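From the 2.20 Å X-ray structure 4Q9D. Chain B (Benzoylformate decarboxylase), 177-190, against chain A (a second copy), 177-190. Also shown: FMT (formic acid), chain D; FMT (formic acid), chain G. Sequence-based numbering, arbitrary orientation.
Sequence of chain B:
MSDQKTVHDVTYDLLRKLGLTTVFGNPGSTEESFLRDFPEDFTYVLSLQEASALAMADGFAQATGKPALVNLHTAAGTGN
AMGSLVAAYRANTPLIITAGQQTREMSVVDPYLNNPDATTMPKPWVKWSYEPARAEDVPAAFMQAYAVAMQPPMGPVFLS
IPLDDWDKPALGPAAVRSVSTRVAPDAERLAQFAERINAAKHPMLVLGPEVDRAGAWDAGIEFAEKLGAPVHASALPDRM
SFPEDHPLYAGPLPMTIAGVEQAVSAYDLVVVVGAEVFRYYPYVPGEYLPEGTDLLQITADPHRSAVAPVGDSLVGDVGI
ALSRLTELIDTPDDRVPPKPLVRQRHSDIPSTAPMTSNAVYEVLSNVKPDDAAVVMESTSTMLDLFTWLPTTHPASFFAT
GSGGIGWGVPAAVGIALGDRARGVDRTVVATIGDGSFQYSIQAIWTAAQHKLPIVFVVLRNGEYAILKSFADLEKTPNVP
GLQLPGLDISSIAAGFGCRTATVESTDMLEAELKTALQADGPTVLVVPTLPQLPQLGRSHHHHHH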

# COMPACT_ATOMS: atom_id res chain seq x y z
N ARG B 177 17.10 -10.72 22.42
CA ARG B 177 18.19 -10.20 21.60
C ARG B 177 18.45 -8.78 21.98
O ARG B 177 17.61 -8.16 22.64
CB ARG B 177 17.80 -10.26 20.13
CG ARG B 177 17.54 -11.67 19.65
CD ARG B 177 17.46 -11.65 18.12
NE ARG B 177 16.17 -11.15 17.61
CZ ARG B 177 16.04 -10.15 16.73
NH1 ARG B 177 17.11 -9.49 16.30
NH2 ARG B 177 14.84 -9.83 16.28
N SER B 178 19.59 -8.26 21.54
CA SER B 178 19.90 -6.84 21.68
C SER B 178 20.41 -6.34 20.34
O SER B 178 21.01 -7.10 19.58
CB SER B 178 20.94 -6.58 22.80
OG SER B 178 22.24 -7.07 22.43
N VAL B 179 20.18 -5.05 20.06
CA VAL B 179 20.53 -4.45 18.77
C VAL B 179 21.34 -3.14 18.95
O VAL B 179 21.37 -2.58 20.04
CB VAL B 179 19.26 -4.17 17.94
CG1 VAL B 179 18.50 -5.47 17.70
CG2 VAL B 179 18.33 -3.15 18.68
N SER B 180 22.03 -2.71 17.90
CA SER B 180 22.60 -1.37 17.81
C SER B 180 21.52 -0.30 17.93
O SER B 180 20.55 -0.36 17.18
CB SER B 180 23.15 -1.17 16.39
OG SER B 180 24.39 -1.75 16.25
N THR B 181 21.66 0.66 18.85
CA THR B 181 20.77 1.83 18.83
C THR B 181 21.46 3.05 18.20
O THR B 181 20.87 4.11 18.09
CB THR B 181 20.28 2.21 20.22
OG1 THR B 181 21.42 2.40 21.07
CG2 THR B 181 19.43 1.09 20.81
N ARG B 182 22.72 2.88 17.80
CA ARG B 182 23.49 3.95 17.17
C ARG B 182 24.33 3.32 16.08
O ARG B 182 24.76 2.17 16.21
CB ARG B 182 24.49 4.60 18.17
CG ARG B 182 23.90 5.04 19.48
CD ARG B 182 24.91 5.87 20.30
NE ARG B 182 26.12 5.11 20.67
CZ ARG B 182 27.14 5.61 21.37
NH1 ARG B 182 27.10 6.87 21.82
NH2 ARG B 182 28.20 4.84 21.65
N VAL B 183 24.58 4.08 15.01
CA VAL B 183 25.72 3.80 14.13
C VAL B 183 26.63 5.03 14.18
O VAL B 183 26.17 6.12 14.51
CB VAL B 183 25.29 3.45 12.68
CG1 VAL B 183 24.41 2.17 12.68
CG2 VAL B 183 24.53 4.62 12.02
N ALA B 184 27.91 4.87 13.85
CA ALA B 184 28.83 6.01 13.86
C ALA B 184 29.00 6.52 12.45
O ALA B 184 28.84 5.77 11.51
CB ALA B 184 30.22 5.59 14.44
N PRO B 185 29.35 7.82 12.30
CA PRO B 185 29.72 8.35 10.98
C PRO B 185 30.90 7.55 10.39
O PRO B 185 31.77 7.08 11.11
CB PRO B 185 30.20 9.78 11.31
CG PRO B 185 29.51 10.13 12.63
CD PRO B 185 29.52 8.81 13.37
N ASP B 186 30.92 7.38 9.08
CA ASP B 186 32.07 6.85 8.38
C ASP B 186 33.24 7.79 8.76
O ASP B 186 33.16 9.00 8.54
CB ASP B 186 31.73 6.90 6.89
CG ASP B 186 32.90 6.60 5.98
OD1 ASP B 186 34.06 6.74 6.39
OD2 ASP B 186 32.64 6.27 4.79
N ALA B 187 34.32 7.24 9.34
CA ALA B 187 35.38 8.08 9.91
C ALA B 187 36.11 8.88 8.83
O ALA B 187 36.50 10.03 9.02
CB ALA B 187 36.40 7.21 10.73
N GLU B 188 36.26 8.28 7.66
CA GLU B 188 36.93 8.97 6.58
C GLU B 188 36.09 10.12 6.02
O GLU B 188 36.62 11.16 5.61
CB GLU B 188 37.29 7.96 5.49
CG GLU B 188 37.37 8.52 4.10
CD GLU B 188 37.61 7.42 3.06
OE1 GLU B 188 37.00 7.50 1.97
OE2 GLU B 188 38.40 6.49 3.35
N ARG B 189 34.77 9.95 6.03
CA ARG B 189 33.90 11.02 5.55
C ARG B 189 33.81 12.10 6.63
O ARG B 189 33.78 13.29 6.32
CB ARG B 189 32.51 10.50 5.15
CG ARG B 189 31.53 11.54 4.54
CD ARG B 189 30.34 10.85 3.81
NE ARG B 189 29.45 11.81 3.16
CZ ARG B 189 29.73 12.44 2.03
NH1 ARG B 189 30.88 12.21 1.39
NH2 ARG B 189 28.86 13.32 1.53
N LEU B 190 33.73 11.70 7.90
CA LEU B 190 33.65 12.66 8.98
C LEU B 190 34.93 13.52 8.99
O LEU B 190 34.86 14.72 9.18
CB LEU B 190 33.47 11.98 10.32
CG LEU B 190 33.21 12.93 11.50
CD1 LEU B 190 31.83 13.58 11.40
CD2 LEU B 190 33.32 12.18 12.82
C FMT D . 27.93 9.49 -2.76
O1 FMT D . 28.05 8.75 -3.75
O2 FMT D . 27.40 10.60 -2.84
C FMT G . 18.96 -2.56 22.47
O1 FMT G . 18.17 -2.05 23.27
O2 FMT G . 18.91 -3.77 22.18
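Chain A (177-190) RSVSTRVAPDAERL

Which polar contacts hold chain A most firmly to chain B? Two salt bridges do, related by the near-symmetry of the pair. Each arginine presents the edge of its guanidinium to both carboxylate oxygens of an aspartate. Arg182(A) NE lies 2.9 Å from Asp186(B) OD2 and Arg182(A) NH2 lies 3.1 Å from Asp186(B) OD1; in return, Arg182(B) NH2 reaches Asp186(A) OD1 at 2.9 Å and Arg182(B) NE reaches Asp186(A) OD2 at 3.0 Å. All four are hydrogen bonds. The aspartates work twice, since each also caps the start of its own helix through weak bonds: Asp186(A) OD1 accepts from Glu188(A) N at 3.0 Å and from Arg189(A) N at 3.4 Å.

How does the backbone of chain A run against that of chain B? In both chains an extended segment around residues 183-185 leads into a helix that begins at 187. The two weakly bonded strands run roughly antiparallel, with 127° between their directions and a closest axial approach of 4.5 Å. Ala184(A) sits directly across from Ala184(B), CA to CA 4.8 Å, and the pair exchanges two hydrogen bonds: Ala184(A) N to Ala184(B) O and Ala184(B) N to Ala184(A) O, each 2.8 Å. From this centre the register brings Val183(A) beside Asp186(B), with their CA atoms 4.9 Å apart, and Asp186(A) beside Val183(B) at the same CA–CA distance.

What fastens the outer ends? The extended side chain of Arg189(A), with chi1 to chi3 all t, crosses to the loop of chain B, where its NH2 donates to Ser178(B) OG at 2.8 Å. The carbonyl of Val179(B) lies over one face of the same guanidinium. Arg189(B) NH2 repeats the bond to Ser178(A) OG at 2.7 Å. Water extends these links: water 6 accepts from Arg189(A) NH1 at 2.9 Å and donates to Ser178(B) OG at 3.0 Å. Nearer the strands, water 4 joins the chains by accepting from Asp186(A) N at 2.9 Å and donating to Arg182(B) O, also at 2.9 Å.

What packs between these polar links? Small apolar side chains fill the middle. Ala184(A) CB and Ala184(B) CB project to the same face of the paired strands, 4.0 Å apart, and Val183(B) CB meets Val183(A) CG2 at 3.7 Å. Pro185(A) and Pro185(B) both point away from the partner stretch. Altogether the two stretches bury 866 Å², counting both sides.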

# COMPACT_ATOMS: atom_id res chain seq x y z
N ARG A 177 24.68 16.84 -4.87
CA ARG A 177 24.93 16.49 -3.49
C ARG A 177 25.74 15.22 -3.46
O ARG A 177 25.75 14.47 -4.44
CB ARG A 177 23.59 16.30 -2.74
CG ARG A 177 22.76 17.59 -2.68
CD ARG A 177 21.60 17.41 -1.70
NE ARG A 177 20.51 16.61 -2.26
CZ ARG A 177 20.04 15.49 -1.70
NH1 ARG A 177 20.62 15.01 -0.59
NH2 ARG A 177 19.00 14.85 -2.24
N SER A 178 26.39 14.96 -2.34
CA SER A 178 27.04 13.67 -2.10
C SER A 178 26.51 13.16 -0.75
O SER A 178 26.11 13.96 0.09
CB SER A 178 28.59 13.80 -2.09
OG SER A 178 29.02 14.53 -0.93
N VAL A 179 26.45 11.84 -0.56
CA VAL A 179 25.92 11.25 0.68
C VAL A 179 26.90 10.21 1.27
O VAL A 179 27.83 9.80 0.60
CB VAL A 179 24.54 10.58 0.43
CG1 VAL A 179 23.54 11.61 -0.02
CG2 VAL A 179 24.65 9.42 -0.64
N SER A 180 26.68 9.80 2.51
CA SER A 180 27.36 8.62 3.08
C SER A 180 26.96 7.34 2.32
O SER A 180 25.77 7.11 2.08
CB SER A 180 26.85 8.40 4.51
OG SER A 180 27.42 9.31 5.41
N THR A 181 27.94 6.51 1.95
CA THR A 181 27.65 5.19 1.41
C THR A 181 28.02 4.11 2.44
O THR A 181 27.85 2.93 2.19
CB THR A 181 28.39 4.93 0.09
OG1 THR A 181 29.79 5.14 0.28
CG2 THR A 181 27.90 5.87 -0.99
N ARG A 182 28.51 4.54 3.60
CA ARG A 182 28.83 3.64 4.71
C ARG A 182 28.47 4.31 6.01
O ARG A 182 28.64 5.53 6.16
CB ARG A 182 30.37 3.38 4.79
CG ARG A 182 31.01 2.89 3.53
CD ARG A 182 32.45 2.42 3.74
NE ARG A 182 33.33 3.51 4.16
CZ ARG A 182 34.63 3.38 4.41
NH1 ARG A 182 35.23 2.19 4.26
NH2 ARG A 182 35.33 4.44 4.83
N VAL A 183 28.04 3.53 6.99
CA VAL A 183 28.13 3.95 8.38
C VAL A 183 29.07 2.98 9.08
O VAL A 183 29.25 1.85 8.60
CB VAL A 183 26.74 4.03 9.10
CG1 VAL A 183 25.87 5.06 8.42
CG2 VAL A 183 26.02 2.65 9.14
N ALA A 184 29.67 3.42 10.18
CA ALA A 184 30.58 2.59 10.95
C ALA A 184 29.84 1.98 12.12
O ALA A 184 28.85 2.55 12.56
CB ALA A 184 31.78 3.43 11.44
N PRO A 185 30.31 0.82 12.64
CA PRO A 185 29.73 0.24 13.86
C PRO A 185 29.83 1.26 15.01
O PRO A 185 30.77 2.03 15.06
CB PRO A 185 30.65 -0.94 14.17
CG PRO A 185 31.21 -1.34 12.82
CD PRO A 185 31.30 -0.07 12.00
N ASP A 186 28.88 1.25 15.93
CA ASP A 186 29.03 1.97 17.19
C ASP A 186 30.29 1.39 17.85
O ASP A 186 30.35 0.19 18.14
CB ASP A 186 27.74 1.74 18.00
CG ASP A 186 27.81 2.22 19.45
OD1 ASP A 186 28.89 2.52 19.97
OD2 ASP A 186 26.74 2.26 20.10
N ALA A 187 31.30 2.25 18.10
CA ALA A 187 32.61 1.79 18.56
C ALA A 187 32.53 1.08 19.87
O ALA A 187 33.23 0.09 20.13
CB ALA A 187 33.60 2.95 18.68
N GLU A 188 31.68 1.59 20.73
CA GLU A 188 31.57 1.02 22.05
C GLU A 188 30.92 -0.36 21.99
O GLU A 188 31.31 -1.26 22.72
CB GLU A 188 30.78 1.99 22.92
CG GLU A 188 30.13 1.38 24.13
CD GLU A 188 29.41 2.45 24.94
OE1 GLU A 188 28.34 2.15 25.52
OE2 GLU A 188 29.91 3.60 24.97
N ARG A 189 29.94 -0.53 21.09
CA ARG A 189 29.29 -1.82 20.91
C ARG A 189 30.25 -2.82 20.24
O ARG A 189 30.32 -3.98 20.64
CB ARG A 189 27.98 -1.66 20.10
CG ARG A 189 27.10 -2.91 20.12
CD ARG A 189 25.63 -2.61 19.74
NE ARG A 189 24.87 -3.85 19.64
CZ ARG A 189 24.38 -4.51 20.69
NH1 ARG A 189 24.57 -4.04 21.91
NH2 ARG A 189 23.70 -5.65 20.52
N LEU A 190 30.96 -2.38 19.20
CA LEU A 190 31.96 -3.20 18.53
C LEU A 190 33.00 -3.70 19.52
O LEU A 190 33.37 -4.89 19.50
CB LEU A 190 32.65 -2.40 17.44
CG LEU A 190 33.48 -3.25 16.49
CD1 LEU A 190 32.56 -4.29 15.82
CD2 LEU A 190 34.16 -2.37 15.47
O HOH W 1 32.03 13.91 -0.82
O HOH W 2 28.41 7.89 7.55
O HOH W 3 30.52 7.21 3.20
O HOH W 4 26.36 -0.04 15.37
O HOH W 5 24.44 0.74 19.73
O HOH W 6 24.10 -5.64 24.32